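Local coordinates for okadaic acid binding protein 2-alpha (PDB 4WRI), which binds the cytotoxin okadaic acid in an internal pocket and is implicated in accumulation of this toxin by the sponge Halichondria okadai, at residues C14-T19 and L170-D175; R18-P23 and Y185-L190; V69-L74 and S87-N92. All coordinates share one frame; numbering follows the deposited sequence.

Contact 1 of 3, residues C14-T19 and L170-D175; sequences CRKMRT and LFFFTD
Lys16 reaches from helix 14-19 to the C-terminal end of helix 170-174 and places its ammonium group among backbone carbonyls there. NZ donates to Asp175 O at 2.7 Å and to Phe172 O at 2.8 Å. The Asp175 bond is tilted from the carbonyl plane, and NZ lies above the plane of the Phe172 carbonyl. A third bond goes to water 1, which accepts from NZ at 2.7 Å and lies within hydrogen-bonding distance of Asp175 OD2. The carbonyl end of a helix would be expected to stabilise the positive charge. The lysine chain slides past the Phe172 ring in the opposite direction. Lys16 CB is 3.7 Å from Phe172 CZ, and CD makes an off-centre CH-pi contact, 4.2 Å from the ring centroid. A bend at chi3 (-64°) sets CE close to the Phe172 carbonyl oxygen.

Beside it, Met17 CE touches two rings, 3.8 Å from Phe172 CE2 and 3.7 Å from Phe173 CD1. Met17 SD makes an oblique Met-aromatic contact with Phe173, 4.9 Å from the ring centroid. The helix segments are inclined at 115°. The contact joins helix 11-27 to helix 169-174 in the buried interior of a mostly helical fold, whose two short two-stranded sheets are consistent with an EF-hand-like arrangement. Phe173 also lines the okadaic acid pocket and touches the toxin.

Further out, Asp175 OD2 accepts from Asn178 N, and Phe173 O accepts from Trp13 NE1. Val20 covers parts of both Phe172 and Phe173. Met17 also packs on Val90 and Ala93 of helix 86-96.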
loop_
_atom_site.group_PDB
_atom_site.type_symbol
_atom_site.label_atom_id
_atom_site.label_comp_id
_atom_site.label_asym_id
_atom_site.label_seq_id
_atom_site.Cartn_x
_atom_site.Cartn_y
_atom_site.Cartn_z
ATOM N N CYS A 14 8.983 -4.113 -10.528
ATOM C CA CYS A 14 9.185 -2.669 -10.559
ATOM C C CYS A 14 7.937 -1.911 -10.956
ATOM O O CYS A 14 7.678 -0.817 -10.442
ATOM C CB CYS A 14 10.340 -2.297 -11.482
ATOM S SG CYS A 14 11.942 -2.901 -10.871
ATOM N N ARG A 15 7.161 -2.479 -11.874
ATOM C CA ARG A 15 5.896 -1.909 -12.267
ATOM C C ARG A 15 4.939 -1.875 -11.088
ATOM O O ARG A 15 4.222 -0.892 -10.903
ATOM C CB ARG A 15 5.280 -2.741 -13.388
ATOM C CG ARG A 15 4.035 -2.131 -13.988
ATOM C CD ARG A 15 3.505 -3.002 -15.112
ATOM N NE ARG A 15 2.292 -2.447 -15.675
ATOM C CZ ARG A 15 1.418 -3.144 -16.399
ATOM N NH1 ARG A 15 1.648 -4.423 -16.650
ATOM N NH2 ARG A 15 0.322 -2.568 -16.863
ATOM N N LYS A 16 4.910 -2.946 -10.307
ATOM C CA LYS A 16 4.087 -2.921 -9.103
ATOM C C LYS A 16 4.546 -1.785 -8.159
ATOM O O LYS A 16 3.691 -1.068 -7.590
ATOM C CB LYS A 16 4.094 -4.278 -8.397
ATOM C CG LYS A 16 3.330 -5.369 -9.138
ATOM C CD LYS A 16 3.240 -6.658 -8.325
ATOM C CE LYS A 16 4.597 -7.318 -8.066
ATOM N NZ LYS A 16 4.436 -8.576 -7.257
ATOM N N MET A 17 5.852 -1.583 -7.995
ATOM C CA MET A 17 6.304 -0.529 -7.089
ATOM C C MET A 17 6.015 0.864 -7.637
ATOM O O MET A 17 5.700 1.783 -6.866
ATOM C CB MET A 17 7.771 -0.699 -6.707
ATOM C CG MET A 17 8.028 -1.955 -5.915
ATOM S SD MET A 17 7.052 -2.146 -4.384
ATOM C CE MET A 17 5.741 -3.279 -4.872
ATOM N N ARG A 18 6.084 1.047 -8.952
ATOM C CA ARG A 18 5.644 2.307 -9.546
ATOM C C ARG A 18 4.163 2.524 -9.263
ATOM O O ARG A 18 3.705 3.662 -9.129
ATOM C CB ARG A 18 5.902 2.339 -11.057
ATOM C CG ARG A 18 7.388 2.365 -11.414
ATOM C CD ARG A 18 7.572 2.722 -12.893
ATOM N NE ARG A 18 7.142 1.656 -13.799
ATOM C CZ ARG A 18 7.870 0.579 -14.115
ATOM N NH1 ARG A 18 9.070 0.373 -13.578
ATOM N NH2 ARG A 18 7.361 -0.299 -14.975
ATOM N N THR A 19 3.404 1.436 -9.166
ATOM C CA THR A 19 1.968 1.534 -8.888
ATOM C C THR A 19 1.733 2.000 -7.441
ATOM O O THR A 19 0.789 2.718 -7.163
ATOM C CB THR A 19 1.278 0.186 -9.184
ATOM O OG1 THR A 19 1.473 -0.132 -10.579
ATOM C CG2 THR A 19 -0.216 0.225 -8.885
ATOM N N LEU A 170 0.970 -9.187 0.668
ATOM C CA LEU A 170 2.335 -9.685 0.757
ATOM C C LEU A 170 2.761 -10.223 -0.612
ATOM O O LEU A 170 3.896 -9.986 -1.046
ATOM C CB LEU A 170 2.458 -10.747 1.853
ATOM C CG LEU A 170 3.898 -11.203 2.071
ATOM C CD1 LEU A 170 4.745 -10.038 2.546
ATOM C CD2 LEU A 170 3.892 -12.338 3.087
ATOM N N PHE A 171 1.863 -10.924 -1.307
ATOM C CA PHE A 171 2.129 -11.339 -2.685
ATOM C C PHE A 171 2.468 -10.133 -3.552
ATOM O O PHE A 171 3.452 -10.124 -4.307
ATOM C CB PHE A 171 0.923 -12.084 -3.268
ATOM C CG PHE A 171 1.037 -12.388 -4.742
ATOM C CD1 PHE A 171 0.724 -11.438 -5.703
ATOM C CD2 PHE A 171 1.468 -13.644 -5.168
ATOM C CE1 PHE A 171 0.826 -11.716 -7.061
ATOM C CE2 PHE A 171 1.563 -13.929 -6.534
ATOM C CZ PHE A 171 1.255 -12.965 -7.469
ATOM N N PHE A 172 1.641 -9.105 -3.473
ATOM C CA PHE A 172 1.849 -7.912 -4.282
ATOM C C PHE A 172 3.241 -7.315 -4.044
ATOM O O PHE A 172 3.939 -6.952 -4.997
ATOM C CB PHE A 172 0.751 -6.879 -3.998
ATOM C CG PHE A 172 0.980 -5.592 -4.707
ATOM C CD1 PHE A 172 0.508 -5.400 -5.984
ATOM C CD2 PHE A 172 1.716 -4.574 -4.102
ATOM C CE1 PHE A 172 0.759 -4.210 -6.663
ATOM C CE2 PHE A 172 1.968 -3.411 -4.776
ATOM C CZ PHE A 172 1.494 -3.215 -6.056
ATOM N N PHE A 173 3.642 -7.194 -2.783
ATOM C CA PHE A 173 4.904 -6.524 -2.466
ATOM C C PHE A 173 6.139 -7.374 -2.711
ATOM O O PHE A 173 7.232 -6.838 -2.782
ATOM C CB PHE A 173 4.917 -5.970 -1.030
ATOM C CG PHE A 173 4.363 -4.573 -0.925
ATOM C CD1 PHE A 173 5.160 -3.473 -1.226
ATOM C CD2 PHE A 173 3.051 -4.366 -0.534
ATOM C CE1 PHE A 173 4.649 -2.176 -1.138
ATOM C CE2 PHE A 173 2.528 -3.069 -0.460
ATOM C CZ PHE A 173 3.331 -1.985 -0.770
ATOM N N THR A 174 5.982 -8.684 -2.888
ATOM C CA THR A 174 7.154 -9.561 -2.971
ATOM C C THR A 174 7.243 -10.456 -4.204
ATOM O O THR A 174 8.354 -10.773 -4.629
ATOM C CB THR A 174 7.297 -10.455 -1.736
ATOM O OG1 THR A 174 6.185 -11.355 -1.663
ATOM C CG2 THR A 174 7.382 -9.617 -0.447
ATOM N N ASP A 175 6.123 -10.884 -4.776
ATOM C CA ASP A 175 6.195 -11.812 -5.904
ATOM C C ASP A 175 6.903 -11.200 -7.117
ATOM O O ASP A 175 6.745 -10.022 -7.412
ATOM C CB ASP A 175 4.791 -12.318 -6.280
ATOM C CG ASP A 175 4.837 -13.311 -7.419
ATOM O OD1 ASP A 175 5.106 -14.499 -7.117
ATOM O OD2 ASP A 175 4.662 -12.908 -8.577
HETATM O O HOH W 1 3.543 -10.443 -8.964
#

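Contact 2 of 3, residues R18-P23 and Y185-L190; sequences RTVFRP and YVRGAL. With OKA (okadaic acid), chain B.
Thr19 and Leu190 bring their CA atoms to 5.5 Å where helix 18-23 passes an irregular loop that begins with a type I beta turn from Tyr185 to Gly188. Thr19 OG1 sits 3.4 Å from Leu190 CA, and its methyl CG2 is 3.8 Å from Ala189 O. That hydroxyl is held by Arg15 O and Val191 N, so its meeting with Leu190 is packing. At the next residue, Val20 CG2 touches Arg187 CD at 3.8 Å, while CG1 lies over one face of the guanidinium.

The loop belongs to the C-terminal tail, which follows the last helix, 169-174, and lies against the first. It brings Arg187 into the okadaic acid pocket. Chi3 of 74° bends the chain there and places NE. NH1 then donates to O8 of okadaic acid at 2.9 Å, nearly straight at 170° and near the guanidinium plane. Two waters lie near this plane too. Water 2 joins Arg187 NE to Thr19 O, and water 3 joins NH2 (2.9 Å) to Val20 O. These two water bridges link the toxin-binding group to the helix, and with the toxin bond they restrain its rotation. Gly188 closes the turn through its N to Tyr185 O at 2.8 Å. Its backbone angles (phi 90°) suit a residue without CB. Arg46 and Ser110 supply further hydrogen bonds to the toxin.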
loop_
_atom_site.group_PDB
_atom_site.type_symbol
_atom_site.label_atom_id
_atom_site.label_comp_id
_atom_site.label_asym_id
_atom_site.label_seq_id
_atom_site.Cartn_x
_atom_site.Cartn_y
_atom_site.Cartn_z
ATOM N N ARG A 18 6.084 1.047 -8.952
ATOM C CA ARG A 18 5.644 2.307 -9.546
ATOM C C ARG A 18 4.163 2.524 -9.263
ATOM O O ARG A 18 3.705 3.662 -9.129
ATOM C CB ARG A 18 5.902 2.339 -11.057
ATOM C CG ARG A 18 7.388 2.365 -11.414
ATOM C CD ARG A 18 7.572 2.722 -12.893
ATOM N NE ARG A 18 7.142 1.656 -13.799
ATOM C CZ ARG A 18 7.870 0.579 -14.115
ATOM N NH1 ARG A 18 9.070 0.373 -13.578
ATOM N NH2 ARG A 18 7.361 -0.299 -14.975
ATOM N N THR A 19 3.404 1.436 -9.166
ATOM C CA THR A 19 1.968 1.534 -8.888
ATOM C C THR A 19 1.733 2.000 -7.441
ATOM O O THR A 19 0.789 2.718 -7.163
ATOM C CB THR A 19 1.278 0.186 -9.184
ATOM O OG1 THR A 19 1.473 -0.132 -10.579
ATOM C CG2 THR A 19 -0.216 0.225 -8.885
ATOM N N VAL A 20 2.600 1.590 -6.527
ATOM C CA VAL A 20 2.560 2.106 -5.163
ATOM C C VAL A 20 2.873 3.598 -5.131
ATOM O O VAL A 20 2.211 4.367 -4.437
ATOM C CB VAL A 20 3.592 1.385 -4.289
ATOM C CG1 VAL A 20 3.640 1.995 -2.890
ATOM C CG2 VAL A 20 3.288 -0.114 -4.208
ATOM N N PHE A 21 3.902 4.015 -5.862
ATOM C CA PHE A 21 4.427 5.376 -5.766
ATOM C C PHE A 21 3.524 6.391 -6.464
ATOM O O PHE A 21 3.420 7.554 -6.015
ATOM C CB PHE A 21 5.835 5.415 -6.372
ATOM C CG PHE A 21 6.566 6.718 -6.162
ATOM C CD1 PHE A 21 7.315 6.941 -5.011
ATOM C CD2 PHE A 21 6.512 7.719 -7.120
ATOM C CE1 PHE A 21 8.035 8.132 -4.832
ATOM C CE2 PHE A 21 7.234 8.928 -6.940
ATOM C CZ PHE A 21 7.983 9.127 -5.802
ATOM N N ARG A 22 2.892 5.976 -7.565
ATOM C CA ARG A 22 2.158 6.925 -8.412
ATOM C C ARG A 22 1.136 7.812 -7.677
ATOM O O ARG A 22 1.168 9.025 -7.873
ATOM C CB ARG A 22 1.540 6.224 -9.646
ATOM C CG ARG A 22 0.804 7.182 -10.620
ATOM C CD ARG A 22 1.746 8.168 -11.311
ATOM N NE ARG A 22 3.024 7.563 -11.708
ATOM C CZ ARG A 22 3.226 6.810 -12.789
ATOM N NH1 ARG A 22 2.228 6.555 -13.632
ATOM N NH2 ARG A 22 4.435 6.300 -13.030
ATOM N N PRO A 23 0.279 7.228 -6.825
ATOM C CA PRO A 23 -0.696 8.105 -6.152
ATOM C C PRO A 23 -0.015 9.142 -5.248
ATOM O O PRO A 23 -0.526 10.270 -5.120
ATOM C CB PRO A 23 -1.552 7.132 -5.340
ATOM C CG PRO A 23 -1.372 5.795 -6.013
ATOM C CD PRO A 23 0.038 5.798 -6.550
ATOM N N TYR A 185 -3.488 -7.055 -8.160
ATOM C CA TYR A 185 -4.343 -5.888 -8.244
ATOM C C TYR A 185 -4.835 -5.413 -6.884
ATOM O O TYR A 185 -5.791 -4.658 -6.821
ATOM C CB TYR A 185 -5.515 -6.159 -9.213
ATOM C CG TYR A 185 -4.954 -6.608 -10.540
ATOM C CD1 TYR A 185 -4.182 -5.742 -11.292
ATOM C CD2 TYR A 185 -5.094 -7.919 -10.976
ATOM C CE1 TYR A 185 -3.590 -6.145 -12.473
ATOM C CE2 TYR A 185 -4.507 -8.338 -12.184
ATOM C CZ TYR A 185 -3.771 -7.432 -12.912
ATOM O OH TYR A 185 -3.161 -7.799 -14.105
ATOM N N VAL A 186 -4.126 -5.782 -5.825
ATOM C CA VAL A 186 -4.534 -5.391 -4.475
ATOM C C VAL A 186 -4.489 -3.877 -4.288
ATOM O O VAL A 186 -5.206 -3.352 -3.446
ATOM C CB VAL A 186 -3.681 -6.120 -3.417
ATOM C CG1 VAL A 186 -2.305 -5.490 -3.329
ATOM C CG2 VAL A 186 -4.385 -6.105 -2.050
ATOM N N ARG A 187 -3.699 -3.169 -5.088
ATOM C CA ARG A 187 -3.675 -1.708 -5.069
ATOM C C ARG A 187 -4.357 -1.096 -6.288
ATOM O O ARG A 187 -4.194 0.094 -6.587
ATOM C CB ARG A 187 -2.243 -1.184 -4.912
ATOM C CG ARG A 187 -1.562 -1.752 -3.677
ATOM C CD ARG A 187 -0.258 -1.077 -3.363
ATOM N NE ARG A 187 -0.378 0.264 -2.792
ATOM C CZ ARG A 187 -0.475 0.500 -1.489
ATOM N NH1 ARG A 187 -0.554 -0.514 -0.636
ATOM N NH2 ARG A 187 -0.491 1.765 -1.075
ATOM N N GLY A 188 -5.149 -1.911 -6.991
ATOM C CA GLY A 188 -5.842 -1.450 -8.192
ATOM C C GLY A 188 -5.043 -1.653 -9.486
ATOM O O GLY A 188 -3.942 -2.217 -9.491
ATOM N N ALA A 189 -5.583 -1.149 -10.582
ATOM C CA ALA A 189 -4.928 -1.305 -11.881
ATOM C C ALA A 189 -3.471 -0.827 -11.839
ATOM O O ALA A 189 -3.150 0.199 -11.254
ATOM C CB ALA A 189 -5.704 -0.540 -12.935
ATOM N N LEU A 190 -2.579 -1.569 -12.487
ATOM C CA LEU A 190 -1.170 -1.209 -12.516
ATOM C C LEU A 190 -0.925 -0.020 -13.431
ATOM O O LEU A 190 -1.582 0.130 -14.459
ATOM C CB LEU A 190 -0.345 -2.384 -13.012
ATOM C CG LEU A 190 -0.501 -3.647 -12.168
ATOM C CD1 LEU A 190 0.348 -4.783 -12.746
ATOM C CD2 LEU A 190 -0.128 -3.417 -10.691
HETATM C C1 OKA B . -3.264 4.844 2.614
HETATM C C2 OKA B . -4.318 4.920 3.745
HETATM C C3 OKA B . -4.070 3.804 4.760
HETATM C C4 OKA B . -2.664 3.848 5.399
HETATM C C5 OKA B . -2.486 2.638 6.305
HETATM C C6 OKA B . -1.195 2.757 7.118
HETATM C C7 OKA B . -1.148 4.120 7.850
HETATM C C8 OKA B . -1.337 5.229 6.829
HETATM C C9 OKA B . -1.459 6.555 7.523
HETATM C C10 OKA B . -0.778 7.624 7.071
HETATM C C11 OKA B . 0.175 7.560 5.919
HETATM C C12 OKA B . -0.108 6.260 5.115
HETATM C C13 OKA B . 1.069 5.946 4.177
HETATM C C14 OKA B . 0.728 4.678 3.357
HETATM C C15 OKA B . 1.459 3.576 3.531
HETATM C C16 OKA B . 1.063 2.360 2.740
HETATM C C17 OKA B . 2.198 1.667 1.941
HETATM C C18 OKA B . 1.933 0.162 2.129
HETATM C C19 OKA B . 0.713 0.126 3.105
HETATM C C20 OKA B . 0.741 -1.029 4.017
HETATM C C21 OKA B . -0.533 -0.989 4.903
HETATM C C22 OKA B . -1.736 -0.984 3.964
HETATM C C23 OKA B . -1.634 0.224 3.019
HETATM C C24 OKA B . -2.837 0.198 2.019
HETATM C C25 OKA B . -4.069 0.144 2.894
HETATM C C26 OKA B . -4.102 -0.902 3.951
HETATM C C27 OKA B . -4.361 -2.304 3.357
HETATM C C28 OKA B . -5.790 -2.339 2.793
HETATM C C29 OKA B . -6.267 -3.726 2.332
HETATM C C30 OKA B . -7.668 -3.510 1.685
HETATM C C31 OKA B . -8.775 -3.076 2.617
HETATM C C32 OKA B . -10.135 -3.067 1.918
HETATM C C33 OKA B . -10.399 -4.297 1.057
HETATM C C34 OKA B . -9.129 -4.660 0.269
HETATM C C35 OKA B . -9.351 -6.092 -0.332
HETATM C C36 OKA B . -8.231 -6.343 -1.335
HETATM C C37 OKA B . -8.247 -5.240 -2.354
HETATM C C38 OKA B . -8.080 -3.876 -1.736
HETATM C C39 OKA B . -8.837 -3.925 3.886
HETATM C C40 OKA B . -5.313 -4.258 1.253
HETATM C C41 OKA B . -5.079 0.959 2.760
HETATM C C42 OKA B . 1.281 7.073 3.184
HETATM C C43 OKA B . -0.997 8.909 7.823
HETATM C C44 OKA B . -5.716 4.806 3.156
HETATM O O1 OKA B . -3.175 3.750 2.055
HETATM O O2 OKA B . -2.588 5.841 2.350
HETATM O O3 OKA B . -4.211 6.177 4.401
HETATM O O4 OKA B . -2.572 5.062 6.158
HETATM O O5 OKA B . 0.119 4.228 8.548
HETATM O O6 OKA B . -0.225 5.185 5.935
HETATM O O7 OKA B . 0.726 1.400 3.696
HETATM O O8 OKA B . -0.454 0.097 2.242
HETATM O O9 OKA B . -2.919 -0.908 4.764
HETATM O O10 OKA B . -2.773 1.291 1.185
HETATM O O11 OKA B . -4.245 -3.244 4.413
HETATM O O12 OKA B . -8.007 -4.778 1.051
HETATM O O13 OKA B . -9.123 -3.663 -0.721
HETATM O O HOH W 2 -0.867 2.324 -4.907
HETATM O O HOH W 3 -0.025 3.979 -2.875
#

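Contact 3 of 3, residues V69-L74 and S87-N92; sequences VNHCNL and SQYVQN
Cys72 and Tyr89 are nearest in backbone, with CA atoms 6.4 Å apart, where helix 69-72 faces helix 87-92. The two lie on helices 61-72 and 86-96, the flanking helices of a helix-loop-helix unit. With short strand 84-85 paired antiparallel to strand 33-34, this is consistent with an EF-hand-like motif. Helix 69-72 includes a wider pi-type turn.

His71 and Tyr89 meet at their polar rims. His71 NE2 and Tyr89 OH are 2.7 Å apart in a hydrogen bond whose donor could be either residue. The rings are tilted by only 25° and neither lies over the other, so each presents its edge. Tyr89 CG is anti to the backbone N (chi1 171°), which starts the ring on its way to the histidine. His71 stacks on His67 and its side chain comes about 4 Å from okadaic acid. Tyr89 packs edge-to-face with Trp24 of helix 11-27. The pair therefore connects the toxin's surroundings to that helix.

The second link is Asn92, buried between the segments. Its ND2 donates to Cys72 O at 2.9 Å, with the N-H pointing at the oxygen at 161° and lying in the carbonyl plane. Asn92 OD1 accepts from Gln88 NE2 one turn earlier, also at 2.9 Å, and that donor lies above the carbonyl plane. The two bonds fix the rotation of the Asn92 amide. Leu74 crosses the same residue obliquely, with its CD2 methyl 3.3 Å from Asn92 O.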
loop_
_atom_site.group_PDB
_atom_site.type_symbol
_atom_site.label_atom_id
_atom_site.label_comp_id
_atom_site.label_asym_id
_atom_site.label_seq_id
_atom_site.Cartn_x
_atom_site.Cartn_y
_atom_site.Cartn_z
ATOM N N VAL A 69 10.236 8.046 6.922
ATOM C CA VAL A 69 11.559 7.641 7.388
ATOM C C VAL A 69 11.776 6.145 7.172
ATOM O O VAL A 69 12.760 5.735 6.563
ATOM C CB VAL A 69 11.756 7.996 8.892
ATOM C CG1 VAL A 69 13.106 7.480 9.413
ATOM C CG2 VAL A 69 11.650 9.489 9.082
ATOM N N ASN A 70 10.862 5.317 7.664
ATOM C CA ASN A 70 11.090 3.873 7.704
ATOM C C ASN A 70 10.752 3.096 6.438
ATOM O O ASN A 70 11.471 2.169 6.061
ATOM C CB ASN A 70 10.347 3.246 8.896
ATOM C CG ASN A 70 10.909 3.684 10.228
ATOM O OD1 ASN A 70 12.108 3.915 10.368
ATOM N ND2 ASN A 70 10.044 3.780 11.227
ATOM N N HIS A 71 9.654 3.450 5.784
ATOM C CA HIS A 71 9.241 2.732 4.578
ATOM C C HIS A 71 9.916 3.309 3.350
ATOM O O HIS A 71 10.519 2.575 2.550
ATOM C CB HIS A 71 7.716 2.781 4.394
ATOM C CG HIS A 71 7.225 2.102 3.146
ATOM N ND1 HIS A 71 6.772 0.798 3.126
ATOM C CD2 HIS A 71 7.118 2.553 1.868
ATOM C CE1 HIS A 71 6.408 0.476 1.894
ATOM N NE2 HIS A 71 6.622 1.522 1.108
ATOM N N CYS A 72 9.812 4.621 3.188
ATOM C CA CYS A 72 10.349 5.250 1.988
ATOM C C CYS A 72 11.856 5.401 1.965
ATOM O O CYS A 72 12.450 5.363 0.891
ATOM C CB CYS A 72 9.721 6.618 1.785
ATOM S SG CYS A 72 7.980 6.553 1.406
ATOM N N ASN A 73 12.460 5.589 3.129
ATOM C CA ASN A 73 13.868 5.970 3.207
ATOM C C ASN A 73 14.696 5.048 4.076
ATOM O O ASN A 73 15.752 5.458 4.569
ATOM C CB ASN A 73 13.996 7.408 3.689
ATOM C CG ASN A 73 13.562 8.396 2.634
ATOM O OD1 ASN A 73 12.538 9.075 2.771
ATOM N ND2 ASN A 73 14.312 8.455 1.546
ATOM N N LEU A 74 14.231 3.812 4.259
ATOM C CA LEU A 74 15.027 2.722 4.825
ATOM C C LEU A 74 15.480 2.977 6.250
ATOM O O LEU A 74 16.506 2.431 6.683
ATOM C CB LEU A 74 16.234 2.401 3.927
ATOM C CG LEU A 74 15.860 2.027 2.486
ATOM C CD1 LEU A 74 17.082 1.777 1.585
ATOM C CD2 LEU A 74 14.924 0.816 2.511
ATOM N N SER A 87 12.051 6.352 -9.247
ATOM C CA SER A 87 12.946 5.215 -9.459
ATOM C C SER A 87 13.692 4.875 -8.188
ATOM O O SER A 87 14.004 3.705 -7.912
ATOM C CB SER A 87 13.913 5.511 -10.598
ATOM O OG SER A 87 14.801 6.555 -10.253
ATOM N N GLN A 88 13.948 5.891 -7.375
ATOM C CA GLN A 88 14.618 5.652 -6.108
ATOM C C GLN A 88 13.709 4.894 -5.142
ATOM O O GLN A 88 14.172 4.001 -4.422
ATOM C CB GLN A 88 15.089 6.956 -5.475
ATOM C CG GLN A 88 16.033 6.733 -4.312
ATOM C CD GLN A 88 17.261 5.988 -4.725
ATOM O OE1 GLN A 88 17.980 6.422 -5.630
ATOM N NE2 GLN A 88 17.531 4.870 -4.065
ATOM N N TYR A 89 12.423 5.244 -5.106
ATOM C CA TYR A 89 11.528 4.499 -4.255
ATOM C C TYR A 89 11.545 3.032 -4.647
ATOM O O TYR A 89 11.559 2.160 -3.778
ATOM C CB TYR A 89 10.093 5.035 -4.336
ATOM C CG TYR A 89 9.152 4.099 -3.601
ATOM C CD1 TYR A 89 9.141 4.037 -2.203
ATOM C CD2 TYR A 89 8.327 3.213 -4.303
ATOM C CE1 TYR A 89 8.322 3.121 -1.528
ATOM C CE2 TYR A 89 7.504 2.306 -3.639
ATOM C CZ TYR A 89 7.515 2.267 -2.254
ATOM O OH TYR A 89 6.725 1.364 -1.595
ATOM N N VAL A 90 11.547 2.755 -5.950
ATOM C CA VAL A 90 11.544 1.367 -6.410
ATOM C C VAL A 90 12.770 0.603 -5.863
ATOM O O VAL A 90 12.639 -0.498 -5.348
ATOM C CB VAL A 90 11.443 1.271 -7.944
ATOM C CG1 VAL A 90 11.622 -0.168 -8.429
ATOM C CG2 VAL A 90 10.109 1.851 -8.425
ATOM N N GLN A 91 13.950 1.210 -5.943
ATOM C CA GLN A 91 15.138 0.536 -5.437
ATOM C C GLN A 91 15.157 0.483 -3.922
ATOM O O GLN A 91 15.678 -0.476 -3.355
ATOM C CB GLN A 91 16.414 1.208 -5.934
ATOM C CG GLN A 91 16.581 1.192 -7.447
ATOM C CD GLN A 91 16.650 -0.210 -8.030
ATOM O OE1 GLN A 91 16.033 -0.504 -9.056
ATOM N NE2 GLN A 91 17.378 -1.078 -7.371
ATOM N N ASN A 92 14.606 1.487 -3.246
ATOM C CA ASN A 92 14.538 1.428 -1.785
ATOM C C ASN A 92 13.584 0.323 -1.336
ATOM O O ASN A 92 13.852 -0.386 -0.352
ATOM C CB ASN A 92 14.071 2.762 -1.190
ATOM C CG ASN A 92 15.120 3.850 -1.306
ATOM O OD1 ASN A 92 16.216 3.604 -1.812
ATOM N ND2 ASN A 92 14.815 5.039 -0.842
#

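From the N terminus, helix 11-27 comes first and supplies one side of contacts 1 and 2, which share Arg18 and Thr19. Contact 3 is local: it closes a short loop through strand 84-85, tying helix 61-72 to helix 86-96. Contact 1 closes a long loop when helix 169-174 returns to 14-19. Contact 2 starts from the same stretch but ends later, when the C-terminal tail reaches 18-23, so the two long loops overlap. Contact 3 lies within both. Phe172 packs on Val186 and Arg187, joining contacts 1 and 2. Val90 touches Cys14 and Met17, and Tyr89 touches Val20 and Phe21, so helix 86-96 also packs on helix 11-27.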